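Local coordinates for protein cysteine desulfurase (Thermococcus onnurineus, PDB 5B7U) that probably transfers sulfur from L-cysteine to a sulfur carrier, releasing L-alanine, with the help of pyridoxal 5'-phosphate, at residues R64-R69 and P289-A294. Residues are numbered along the deposited sequence; the frame is centred on the assembly and turned at random.
With CYS (cysteine), chain C.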
ATOM      1  N   ARG A  64       2.301   0.529  18.908  1.00 15.80           N
ATOM      2  CA  ARG A  64       2.283  -0.401  17.817  1.00 15.31           C
ATOM      3  C   ARG A  64       1.269  -1.512  18.026  1.00 16.21           C
ATOM      4  O   ARG A  64       1.320  -2.211  18.951  1.00 19.45           O
ATOM      5  CB  ARG A  64       3.694  -0.939  17.539  1.00 15.74           C
ATOM      6  CG  ARG A  64       3.799  -1.925  16.401  1.00 15.62           C
ATOM      7  CD  ARG A  64       3.840  -1.334  15.017  1.00 16.44           C
ATOM      8  NE  ARG A  64       4.277  -2.345  14.114  1.00 17.28           N
ATOM      9  CZ  ARG A  64       3.496  -3.131  13.423  1.00 16.94           C
ATOM     10  NH1 ARG A  64       4.028  -4.056  12.700  1.00 16.94           N
ATOM     11  NH2 ARG A  64       2.212  -2.939  13.410  1.00 18.22           N
ATOM     12  N   ALA A  65       0.331  -1.625  17.115  1.00 15.52           N
ATOM     13  CA  ALA A  65      -0.738  -2.617  17.173  1.00 16.25           C
ATOM     14  C   ALA A  65      -1.630  -2.533  15.913  1.00 15.35           C
ATOM     15  O   ALA A  65      -1.617  -1.537  15.253  1.00 13.73           O
ATOM     16  CB  ALA A  65      -1.604  -2.375  18.386  1.00 15.49           C
ATOM     17  N   ASN A  66      -2.388  -3.586  15.637  1.00 14.24           N
ATOM     18  CA  ASN A  66      -3.315  -3.571  14.541  1.00 15.62           C
ATOM     19  C   ASN A  66      -4.592  -2.821  15.017  1.00 18.51           C
ATOM     20  O   ASN A  66      -4.777  -2.599  16.183  1.00 15.61           O
ATOM     21  CB  ASN A  66      -3.643  -4.947  14.021  1.00 14.38           C
ATOM     22  CG  ASN A  66      -3.924  -4.956  12.555  1.00 17.84           C
ATOM     23  OD1 ASN A  66      -4.589  -4.095  12.046  1.00 16.03           O
ATOM     24  ND2 ASN A  66      -3.414  -5.943  11.885  1.00 14.80           N
ATOM     25  N   VAL A  67      -5.422  -2.424  14.078  1.00 17.68           N
ATOM     26  CA  VAL A  67      -6.587  -1.661  14.426  1.00 19.64           C
ATOM     27  C   VAL A  67      -7.795  -2.570  14.576  1.00 23.05           C
ATOM     28  O   VAL A  67      -7.699  -3.585  15.166  1.00 23.99           O
ATOM     29  CB  VAL A  67      -6.805  -0.503  13.440  1.00 18.34           C
ATOM     30  CG1 VAL A  67      -5.670   0.473  13.570  1.00 19.29           C
ATOM     31  CG2 VAL A  67      -6.887  -1.020  12.034  1.00 19.29           C
ATOM     32  N   HIS A  68      -8.915  -2.187  14.023  1.00 26.49           N
ATOM     33  CA  HIS A  68     -10.120  -3.002  14.107  1.00 34.40           C
ATOM     34  C   HIS A  68     -10.610  -3.230  15.556  1.00 33.34           C
ATOM     35  O   HIS A  68     -11.153  -4.246  15.873  1.00 28.70           O
ATOM     36  CB  HIS A  68      -9.932  -4.321  13.398  1.00 41.56           C
ATOM     37  CG  HIS A  68      -9.462  -4.183  11.984  1.00 50.61           C
ATOM     38  ND1 HIS A  68     -10.205  -3.559  11.013  1.00 53.91           N
ATOM     39  CD2 HIS A  68      -8.330  -4.603  11.375  1.00 55.49           C
ATOM     40  CE1 HIS A  68      -9.541  -3.583   9.874  1.00 48.56           C
ATOM     41  NE2 HIS A  68      -8.407  -4.221  10.067  1.00 53.54           N
ATOM     42  N   ARG A  69     -10.397  -2.224  16.383  1.00 32.03           N
ATOM     43  CA  ARG A  69     -10.834  -2.197  17.756  1.00 36.62           C
ATOM     44  C   ARG A  69     -10.564  -3.459  18.582  1.00 36.09           C
ATOM     45  O   ARG A  69     -11.452  -4.012  19.188  1.00 34.88           O
ATOM     46  CB  ARG A  69     -12.312  -1.826  17.809  1.00 38.47           C
ATOM     47  CG  ARG A  69     -12.576  -0.365  17.514  1.00 45.97           C
ATOM     48  CD  ARG A  69     -12.258   0.570  18.690  1.00 53.29           C
ATOM     49  NE  ARG A  69     -12.438   1.976  18.313  1.00 60.52           N
ATOM     50  CZ  ARG A  69     -11.850   3.018  18.886  1.00 58.17           C
ATOM     51  NH1 ARG A  69     -11.017   2.869  19.890  1.00 53.70           N
ATOM     52  NH2 ARG A  69     -12.084   4.232  18.414  1.00 58.29           N
ATOM     53  N   PRO A 289      -4.521  -2.136   7.172  1.00 14.62           N
ATOM     54  CA  PRO A 289      -4.102  -0.953   6.401  1.00 14.89           C
ATOM     55  C   PRO A 289      -2.694  -0.485   6.719  1.00 13.97           C
ATOM     56  O   PRO A 289      -2.101  -1.001   7.600  1.00 13.43           O
ATOM     57  CB  PRO A 289      -5.071   0.147   6.794  1.00 15.55           C
ATOM     58  CG  PRO A 289      -5.851  -0.295   7.940  1.00 17.32           C
ATOM     59  CD  PRO A 289      -5.434  -1.674   8.313  1.00 14.66           C
ATOM     60  N   ASN A 290      -2.207   0.504   5.986  1.00 13.42           N
ATOM     61  CA  ASN A 290      -0.915   1.079   6.263  1.00 12.72           C
ATOM     62  C   ASN A 290      -1.121   2.100   7.407  1.00 12.79           C
ATOM     63  O   ASN A 290      -1.201   3.271   7.219  1.00 10.84           O
ATOM     64  CB  ASN A 290      -0.310   1.738   5.063  1.00 14.18           C
ATOM     65  CG  ASN A 290       1.085   2.215   5.328  1.00 12.87           C
ATOM     66  OD1 ASN A 290       1.599   2.040   6.397  1.00 14.41           O
ATOM     67  ND2 ASN A 290       1.677   2.831   4.364  1.00 13.81           N
ATOM     68  N   ILE A 291      -1.169   1.572   8.599  1.00 13.11           N
ATOM     69  CA  ILE A 291      -1.540   2.328   9.784  1.00 13.29           C
ATOM     70  C   ILE A 291      -0.517   3.421  10.037  1.00 14.76           C
ATOM     71  O   ILE A 291      -0.890   4.581  10.249  1.00 13.42           O
ATOM     72  CB  ILE A 291      -1.703   1.454  11.042  1.00 13.15           C
ATOM     73  CG1 ILE A 291      -2.856   0.438  10.886  1.00 14.86           C
ATOM     74  CG2 ILE A 291      -1.918   2.339  12.258  1.00 13.15           C
ATOM     75  CD1 ILE A 291      -2.591  -0.841  11.647  1.00 15.13           C
ATOM     76  N   GLY A 292       0.772   3.059   9.976  1.00 13.53           N
ATOM     77  CA  GLY A 292       1.858   4.030  10.103  1.00 13.14           C
ATOM     78  C   GLY A 292       1.829   5.142   9.043  1.00 12.79           C
ATOM     79  O   GLY A 292       2.054   6.301   9.339  1.00 11.71           O
ATOM     80  N   GLY A 293       1.512   4.735   7.821  1.00 12.37           N
ATOM     81  CA  GLY A 293       1.388   5.645   6.687  1.00 13.04           C
ATOM     82  C   GLY A 293       0.226   6.628   6.791  1.00 13.34           C
ATOM     83  O   GLY A 293       0.387   7.814   6.464  1.00 12.89           O
ATOM     84  N   ALA A 294      -0.926   6.136   7.215  1.00 13.15           N
ATOM     85  CA  ALA A 294      -2.082   7.014   7.452  1.00 12.98           C
ATOM     86  C   ALA A 294      -1.773   8.008   8.541  1.00 13.77           C
ATOM     87  O   ALA A 294      -2.074   9.214   8.382  1.00 11.96           O
ATOM     88  CB  ALA A 294      -3.322   6.185   7.756  1.00 14.22           C
TER
HETATM   89  N   CYS C 401       4.811   2.923   7.983  1.00 44.92           N
HETATM   90  CA  CYS C 401       5.240   3.740   6.832  1.00 47.73           C
HETATM   91  C   CYS C 401       4.749   3.144   5.532  1.00 45.27           C
HETATM   92  O   CYS C 401       4.975   1.924   5.235  1.00 36.65           O
HETATM   93  CB  CYS C 401       6.756   3.869   6.715  1.00 58.29           C
HETATM   94  SG  CYS C 401       7.184   4.151   4.973  1.00 58.81           S
HETATM   95  OXT CYS C 401       4.153   3.957   4.790  1.00 34.41           O
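The irregular loop 64-69 passes the first turn of the helix that starts at Ile-291, and the backbones come nearest at Asn-66 and Ile-291, whose CA atoms lie 7.8 Å apart. Val-67 and Ile-291 meet tip to tip, Val-67 CG1 lying 3.9 Å from Ile-291 CD1, while the other branch of Val-67, CG2, reaches Pro-289 CD at 4.0 Å. With CG1 of Ile-291 anti to its carbonyl carbon (chi1 -63°), CD1 reaches the loop, touching Ala-65 O and Asn-66 OD1, and the Asn-66 and Ile-291 side chains cross at about a right angle. Three bonds fix the rotation of the Asn-66 amide: OD1 accepts from Val-67 N (2.8 Å) on an in-plane lone pair, and ND2 donates to Thr-288 OG1 and to Ala-44 O of the second subunit. Beyond the apolar patch, Asn-290 N-caps the helix, Gly-293 N approaching Asn-290 OD1 from above the carbonyl plane, and Asn-290 ND2 points almost straight (174°) at OXT of the bound cysteine, 2.8 Å away. The contact is thus purely van der Waals, the Asn-66 amide and Ala-65 O finding partners outside it, and it packs the loop against a helix start that shares a cysteine with Asn-290 of the second subunit.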